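Local coordinates for protein cleavage and polyadenylation specificity factor 100 KD subunit (Methanosarcina mazei, PDB 2XR1) that probably terminates archaeal transcription as a dimeric, zinc-dependent RNA-cleaving enzyme of the metallo-beta-lactamase and beta-CASP type, at residues A188-F200 with D212-Y226. Sequence-based numbering, arbitrary orientation.
Sequences ALGGCKEVGRSCF and DCGVNVGSDENMTPY
Three backbone hydrogen bonds join 188-200 to 212-226: G214 N to S198 O (2.7 Å), R197 N to V215 O (2.9 Å) and Y226 N to L189 O (2.8 Å). In this metallo-beta-lactamase fold, 188-200 holds the hairpin loop between strands 185-190 and 199-203, with the adjoining strand residues. The second segment is the loop that follows strand 208-211, beside the two-zinc site. R197 is the main side chain of the contact. Its CG sits between the backbone N and the carbonyl carbon (chi1 56°), and from there the chain runs extended over the second loop. R197 CB packs on the P225 ring, and R197 CG lies 3.5 Å from N216 OD1. R197 NH1 donates to T224 O (2.8 Å), which lies in the guanidinium plane. M223 SD sits over one face of the guanidinium, offset toward its rim. E194 grips R197 side-on, with NE on OE2 and NH2 on OE1; together with the T224 bond, this probably fixes the rotation of the guanidinium. E194 OE2 also accepts from G191 N and from N633. The Y226 ring lies obliquely to the guanidinium, planes 45° apart, and meets W183 of the second subunit. D212 belongs to the second shell of the metal site: D212 OD2 is hydrogen-bonded to H250 ND1, H250 being a zinc ligand, and to T244 OG1. P225 packs against L189 and C199, its CB 3.2 Å from L189 O and 3.8 Å from C199 CB.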
ATOM      1  N   ALA B 188      -6.474   2.545  -1.372  1.00 29.92           N
ATOM      2  CA  ALA B 188      -7.778   2.888  -0.778  1.00 29.41           C
ATOM      3  C   ALA B 188      -7.674   2.819   0.742  1.00 30.90           C
ATOM      4  O   ALA B 188      -7.171   1.827   1.294  1.00 32.55           O
ATOM      5  CB  ALA B 188      -8.882   1.942  -1.281  1.00 29.35           C
ATOM      6  N   LEU B 189      -8.138   3.857   1.422  1.00 29.93           N
ATOM      7  CA  LEU B 189      -8.097   3.850   2.851  1.00 31.99           C
ATOM      8  C   LEU B 189      -9.480   3.892   3.511  1.00 32.45           C
ATOM      9  O   LEU B 189      -9.580   3.895   4.734  1.00 34.83           O
ATOM     10  CB  LEU B 189      -7.286   5.025   3.315  1.00 32.42           C
ATOM     11  CG  LEU B 189      -5.852   5.037   2.802  1.00 33.16           C
ATOM     12  CD1 LEU B 189      -5.241   6.408   3.103  1.00 31.99           C
ATOM     13  CD2 LEU B 189      -5.015   3.938   3.429  1.00 32.71           C
ATOM     14  N   GLY B 190     -10.523   3.941   2.701  1.00 31.14           N
ATOM     15  CA  GLY B 190     -11.893   3.856   3.153  1.00 31.71           C
ATOM     16  C   GLY B 190     -12.779   4.247   1.991  1.00 30.43           C
ATOM     17  O   GLY B 190     -12.339   4.954   1.127  1.00 29.53           O
ATOM     18  N   GLY B 191     -14.025   3.810   1.984  1.00 30.96           N
ATOM     19  CA  GLY B 191     -14.955   4.174   0.924  1.00 30.44           C
ATOM     20  C   GLY B 191     -15.089   3.117  -0.168  1.00 30.79           C
ATOM     21  O   GLY B 191     -15.607   3.397  -1.261  1.00 29.14           O
ATOM     22  N   CYS B 192     -14.658   1.896   0.145  1.00 32.52           N
ATOM     23  CA  CYS B 192     -14.655   0.821  -0.826  1.00 33.37           C
ATOM     24  C   CYS B 192     -15.538  -0.310  -0.345  1.00 34.67           C
ATOM     25  O   CYS B 192     -15.402  -0.799   0.779  1.00 36.22           O
ATOM     26  CB  CYS B 192     -13.215   0.369  -1.128  1.00 33.11           C
ATOM     27  SG  CYS B 192     -12.266   1.710  -2.014  1.00 35.93           S
ATOM     28  N   LYS B 193     -16.467  -0.700  -1.208  1.00 34.45           N
ATOM     29  CA  LYS B 193     -17.472  -1.720  -0.870  1.00 36.08           C
ATOM     30  C   LYS B 193     -18.284  -1.269   0.330  1.00 36.37           C
ATOM     31  O   LYS B 193     -18.846  -2.083   1.052  1.00 38.57           O
ATOM     32  CB  LYS B 193     -16.826  -3.088  -0.644  1.00 37.38           C
ATOM     33  CG  LYS B 193     -16.226  -3.716  -1.903  1.00 37.96           C
ATOM     34  CD  LYS B 193     -15.566  -5.038  -1.560  1.00 42.68           C
ATOM     35  CE  LYS B 193     -15.122  -5.864  -2.765  1.00 44.76           C
ATOM     36  NZ  LYS B 193     -13.970  -5.260  -3.474  1.00 45.78           N
ATOM     37  N   GLU B 194     -18.330   0.051   0.522  1.00 34.73           N
ATOM     38  CA  GLU B 194     -19.120   0.686   1.586  1.00 35.27           C
ATOM     39  C   GLU B 194     -19.437   2.126   1.129  1.00 33.63           C
ATOM     40  O   GLU B 194     -18.824   2.670   0.228  1.00 31.30           O
ATOM     41  CB  GLU B 194     -18.382   0.683   2.933  1.00 35.18           C
ATOM     42  CG  GLU B 194     -17.083   1.489   2.908  1.00 34.57           C
ATOM     43  CD  GLU B 194     -16.106   1.241   4.089  1.00 36.54           C
ATOM     44  OE1 GLU B 194     -16.338   0.386   5.006  1.00 37.73           O
ATOM     45  OE2 GLU B 194     -15.070   1.934   4.080  1.00 34.98           O
ATOM     46  N   VAL B 195     -20.452   2.698   1.728  1.00 35.02           N
ATOM     47  CA  VAL B 195     -20.674   4.131   1.664  1.00 34.72           C
ATOM     48  C   VAL B 195     -20.111   4.627   2.950  1.00 35.26           C
ATOM     49  O   VAL B 195     -20.338   4.010   3.981  1.00 40.42           O
ATOM     50  CB  VAL B 195     -22.160   4.451   1.617  1.00 35.56           C
ATOM     51  CG1 VAL B 195     -22.354   5.875   1.848  1.00 36.74           C
ATOM     52  CG2 VAL B 195     -22.729   4.036   0.243  1.00 35.04           C
ATOM     53  N   GLY B 196     -19.343   5.688   2.942  1.00 33.65           N
ATOM     54  CA  GLY B 196     -18.760   6.148   4.183  1.00 33.65           C
ATOM     55  C   GLY B 196     -17.249   6.119   4.163  1.00 32.57           C
ATOM     56  O   GLY B 196     -16.659   5.269   3.533  1.00 31.01           O
ATOM     57  N   ARG B 197     -16.670   7.105   4.858  1.00 32.48           N
ATOM     58  CA  ARG B 197     -15.250   7.286   5.101  1.00 32.38           C
ATOM     59  C   ARG B 197     -14.362   7.142   3.874  1.00 31.10           C
ATOM     60  O   ARG B 197     -13.303   6.545   3.947  1.00 30.96           O
ATOM     61  CB  ARG B 197     -14.769   6.414   6.251  1.00 34.38           C
ATOM     62  CG  ARG B 197     -15.050   4.928   6.095  1.00 36.01           C
ATOM     63  CD  ARG B 197     -14.207   4.068   7.046  1.00 36.79           C
ATOM     64  NE  ARG B 197     -14.338   2.679   6.679  1.00 37.40           N
ATOM     65  CZ  ARG B 197     -13.795   1.668   7.326  1.00 40.00           C
ATOM     66  NH1 ARG B 197     -13.049   1.882   8.401  1.00 42.93           N
ATOM     67  NH2 ARG B 197     -14.022   0.424   6.893  1.00 40.12           N
ATOM     68  N   SER B 198     -14.814   7.723   2.767  1.00 29.77           N
ATOM     69  CA  SER B 198     -14.041   7.897   1.585  1.00 28.84           C
ATOM     70  C   SER B 198     -12.728   8.532   1.939  1.00 29.19           C
ATOM     71  O   SER B 198     -12.673   9.502   2.735  1.00 29.47           O
ATOM     72  CB  SER B 198     -14.772   8.803   0.601  1.00 28.15           C
ATOM     73  OG  SER B 198     -15.859   8.149  -0.084  1.00 31.06           O
ATOM     74  N   CYS B 199     -11.670   7.992   1.328  1.00 28.72           N
ATOM     75  CA  CYS B 199     -10.307   8.445   1.557  1.00 28.94           C
ATOM     76  C   CYS B 199      -9.377   7.614   0.651  1.00 28.33           C
ATOM     77  O   CYS B 199      -9.370   6.390   0.748  1.00 29.43           O
ATOM     78  CB  CYS B 199      -9.925   8.256   3.023  1.00 30.29           C
ATOM     79  SG  CYS B 199      -8.287   8.894   3.419  1.00 32.71           S
ATOM     80  N   PHE B 200      -8.657   8.262  -0.261  1.00 26.54           N
ATOM     81  CA  PHE B 200      -7.869   7.568  -1.264  1.00 26.38           C
ATOM     82  C   PHE B 200      -6.490   8.201  -1.348  1.00 27.17           C
ATOM     83  O   PHE B 200      -6.299   9.409  -1.150  1.00 26.61           O
ATOM     84  CB  PHE B 200      -8.574   7.649  -2.628  1.00 25.41           C
ATOM     85  CG  PHE B 200      -9.836   6.875  -2.685  1.00 26.30           C
ATOM     86  CD1 PHE B 200      -9.827   5.513  -3.085  1.00 28.10           C
ATOM     87  CD2 PHE B 200     -11.021   7.440  -2.290  1.00 25.93           C
ATOM     88  CE1 PHE B 200     -10.990   4.768  -3.103  1.00 29.02           C
ATOM     89  CE2 PHE B 200     -12.211   6.673  -2.292  1.00 28.50           C
ATOM     90  CZ  PHE B 200     -12.195   5.340  -2.703  1.00 28.34           C
ATOM     91  N   ASP B 212     -10.089  13.101  -0.399  1.00 27.35           N
ATOM     92  CA  ASP B 212     -11.121  12.944   0.628  1.00 28.65           C
ATOM     93  C   ASP B 212     -10.574  12.330   1.932  1.00 29.95           C
ATOM     94  O   ASP B 212      -9.542  11.666   1.950  1.00 30.90           O
ATOM     95  CB  ASP B 212     -12.374  12.193   0.107  1.00 27.57           C
ATOM     96  CG  ASP B 212     -13.231  13.045  -0.885  1.00 30.88           C
ATOM     97  OD1 ASP B 212     -13.046  14.298  -0.890  1.00 31.25           O
ATOM     98  OD2 ASP B 212     -14.110  12.477  -1.657  1.00 33.73           O
ATOM     99  N   CYS B 213     -11.267  12.611   3.030  1.00 30.51           N
ATOM    100  CA  CYS B 213     -11.049  11.959   4.258  1.00 31.61           C
ATOM    101  C   CYS B 213     -12.291  12.019   5.118  1.00 32.29           C
ATOM    102  O   CYS B 213     -12.377  12.875   5.978  1.00 33.01           O
ATOM    103  CB  CYS B 213      -9.901  12.598   4.965  1.00 32.96           C
ATOM    104  SG  CYS B 213      -9.369  11.552   6.302  1.00 37.40           S
ATOM    105  N   GLY B 214     -13.227  11.073   4.910  1.00 31.78           N
ATOM    106  CA  GLY B 214     -14.577  11.176   5.459  1.00 31.80           C
ATOM    107  C   GLY B 214     -14.823  10.542   6.798  1.00 33.42           C
ATOM    108  O   GLY B 214     -13.986   9.811   7.295  1.00 34.57           O
ATOM    109  N   VAL B 215     -15.985  10.824   7.383  1.00 33.95           N
ATOM    110  CA  VAL B 215     -16.470  10.101   8.546  1.00 36.20           C
ATOM    111  C   VAL B 215     -17.226   8.888   8.079  1.00 36.31           C
ATOM    112  O   VAL B 215     -17.692   8.861   6.967  1.00 34.81           O
ATOM    113  CB  VAL B 215     -17.446  10.935   9.423  1.00 37.71           C
ATOM    114  CG1 VAL B 215     -16.763  12.123  10.003  1.00 37.85           C
ATOM    115  CG2 VAL B 215     -18.651  11.365   8.611  1.00 37.41           C
ATOM    116  N   ASN B 216     -17.373   7.884   8.928  1.00 38.82           N
ATOM    117  CA  ASN B 216     -18.207   6.758   8.572  1.00 40.18           C
ATOM    118  C   ASN B 216     -19.696   7.145   8.627  1.00 42.12           C
ATOM    119  O   ASN B 216     -20.120   8.031   9.396  1.00 43.81           O
ATOM    120  CB  ASN B 216     -17.966   5.539   9.492  1.00 42.51           C
ATOM    121  CG  ASN B 216     -18.319   4.209   8.809  1.00 41.58           C
ATOM    122  OD1 ASN B 216     -18.125   4.054   7.601  1.00 40.43           O
ATOM    123  ND2 ASN B 216     -18.836   3.272   9.559  1.00 42.71           N
ATOM    124  N   VAL B 217     -20.462   6.437   7.805  1.00 42.64           N
ATOM    125  CA  VAL B 217     -21.914   6.489   7.741  1.00 43.90           C
ATOM    126  C   VAL B 217     -22.323   5.058   7.969  1.00 45.59           C
ATOM    127  O   VAL B 217     -21.904   4.188   7.211  1.00 44.64           O
ATOM    128  CB  VAL B 217     -22.398   6.896   6.305  1.00 42.19           C
ATOM    129  CG1 VAL B 217     -23.913   6.698   6.151  1.00 44.09           C
ATOM    130  CG2 VAL B 217     -22.015   8.328   5.982  1.00 41.24           C
ATOM    131  N   GLY B 218     -23.121   4.800   8.996  1.00 48.71           N
ATOM    132  CA  GLY B 218     -23.574   3.431   9.299  1.00 51.23           C
ATOM    133  C   GLY B 218     -23.746   3.166  10.783  1.00 55.05           C
ATOM    134  O   GLY B 218     -23.990   4.104  11.568  1.00 56.33           O
ATOM    135  N   SER B 219     -23.641   1.883  11.167  1.00 57.52           N
ATOM    136  CA  SER B 219     -23.858   1.450  12.557  1.00 60.98           C
ATOM    137  C   SER B 219     -22.883   2.126  13.514  1.00 61.63           C
ATOM    138  O   SER B 219     -23.316   2.710  14.512  1.00 63.62           O
ATOM    139  CB  SER B 219     -23.738  -0.075  12.693  1.00 63.09           C
ATOM    140  OG  SER B 219     -25.015  -0.689  12.693  1.00 65.96           O
ATOM    141  N   ASP B 220     -21.580   2.067  13.200  1.00 60.18           N
ATOM    142  CA  ASP B 220     -20.549   2.639  14.078  1.00 60.75           C
ATOM    143  C   ASP B 220     -19.996   3.938  13.531  1.00 58.15           C
ATOM    144  O   ASP B 220     -19.326   3.936  12.502  1.00 54.75           O
ATOM    145  CB  ASP B 220     -19.397   1.665  14.300  1.00 61.66           C
ATOM    146  CG  ASP B 220     -18.422   2.158  15.369  1.00 63.61           C
ATOM    147  OD1 ASP B 220     -17.997   3.325  15.320  1.00 62.53           O
ATOM    148  OD2 ASP B 220     -18.082   1.373  16.278  1.00 69.02           O
ATOM    149  N   GLU B 221     -20.247   5.018  14.281  1.00 59.64           N
ATOM    150  CA  GLU B 221     -19.857   6.397  13.915  1.00 57.89           C
ATOM    151  C   GLU B 221     -18.394   6.676  14.147  1.00 56.88           C
ATOM    152  O   GLU B 221     -17.807   7.471  13.434  1.00 55.35           O
ATOM    153  CB  GLU B 221     -20.640   7.437  14.732  1.00 60.16           C
ATOM    154  CG  GLU B 221     -22.168   7.337  14.646  1.00 63.42           C
ATOM    155  CD  GLU B 221     -22.740   8.072  13.439  1.00 64.63           C
ATOM    156  OE1 GLU B 221     -22.069   8.104  12.355  1.00 63.73           O
ATOM    157  OE2 GLU B 221     -23.877   8.608  13.584  1.00 67.56           O
ATOM    158  N   ASN B 222     -17.801   6.036  15.144  1.00 58.84           N
ATOM    159  CA  ASN B 222     -16.395   6.271  15.459  1.00 58.63           C
ATOM    160  C   ASN B 222     -15.448   5.833  14.319  1.00 55.62           C
ATOM    161  O   ASN B 222     -14.408   6.424  14.155  1.00 55.50           O
ATOM    162  CB  ASN B 222     -15.990   5.577  16.773  1.00 62.39           C
ATOM    163  CG  ASN B 222     -17.034   5.763  17.925  1.00 66.55           C
ATOM    164  OD1 ASN B 222     -17.209   4.866  18.783  1.00 69.39           O
ATOM    165  ND2 ASN B 222     -17.714   6.919  17.936  1.00 65.53           N
ATOM    166  N   MET B 223     -15.832   4.829  13.531  1.00 53.80           N
ATOM    167  CA  MET B 223     -14.978   4.232  12.467  1.00 51.21           C
ATOM    168  C   MET B 223     -14.380   5.237  11.467  1.00 46.98           C
ATOM    169  O   MET B 223     -15.072   5.971  10.794  1.00 45.57           O
ATOM    170  CB  MET B 223     -15.766   3.164  11.688  1.00 51.10           C
ATOM    171  CG  MET B 223     -15.032   1.836  11.469  1.00 53.88           C
ATOM    172  SD  MET B 223     -16.071   0.493  10.717  1.00 59.41           S
ATOM    173  CE  MET B 223     -16.402  -0.566  12.147  1.00 62.63           C
ATOM    174  N   THR B 224     -13.066   5.251  11.385  1.00 45.09           N
ATOM    175  CA  THR B 224     -12.364   6.173  10.544  1.00 41.36           C
ATOM    176  C   THR B 224     -11.783   5.423   9.360  1.00 38.28           C
ATOM    177  O   THR B 224     -11.789   4.211   9.328  1.00 38.39           O
ATOM    178  CB  THR B 224     -11.205   6.801  11.328  1.00 42.66           C
ATOM    179  OG1 THR B 224     -10.218   5.800  11.578  1.00 45.53           O
ATOM    180  CG2 THR B 224     -11.681   7.374  12.656  1.00 42.64           C
ATOM    181  N   PRO B 225     -11.291   6.144   8.365  1.00 35.23           N
ATOM    182  CA  PRO B 225     -10.461   5.474   7.380  1.00 34.17           C
ATOM    183  C   PRO B 225      -9.180   4.912   8.043  1.00 35.85           C
ATOM    184  O   PRO B 225      -8.851   5.291   9.173  1.00 36.19           O
ATOM    185  CB  PRO B 225     -10.109   6.577   6.418  1.00 31.84           C
ATOM    186  CG  PRO B 225     -11.140   7.620   6.633  1.00 31.68           C
ATOM    187  CD  PRO B 225     -11.559   7.540   8.025  1.00 33.54           C
ATOM    188  N   TYR B 226      -8.499   3.996   7.355  1.00 35.81           N
ATOM    189  CA  TYR B 226      -7.257   3.439   7.878  1.00 38.36           C
ATOM    190  C   TYR B 226      -6.111   4.450   7.715  1.00 38.18           C
ATOM    191  O   TYR B 226      -5.252   4.308   6.850  1.00 37.30           O
ATOM    192  CB  TYR B 226      -6.908   2.093   7.190  1.00 39.20           C
ATOM    193  CG  TYR B 226      -7.916   1.002   7.419  1.00 39.19           C
ATOM    194  CD1 TYR B 226      -7.852   0.214   8.517  1.00 43.61           C
ATOM    195  CD2 TYR B 226      -8.961   0.814   6.542  1.00 38.75           C
ATOM    196  CE1 TYR B 226      -8.822  -0.769   8.749  1.00 46.56           C
ATOM    197  CE2 TYR B 226      -9.910  -0.132   6.754  1.00 39.50           C
ATOM    198  CZ  TYR B 226      -9.845  -0.911   7.841  1.00 43.35           C
ATOM    199  OH  TYR B 226     -10.778  -1.866   8.033  1.00 48.06           O
TER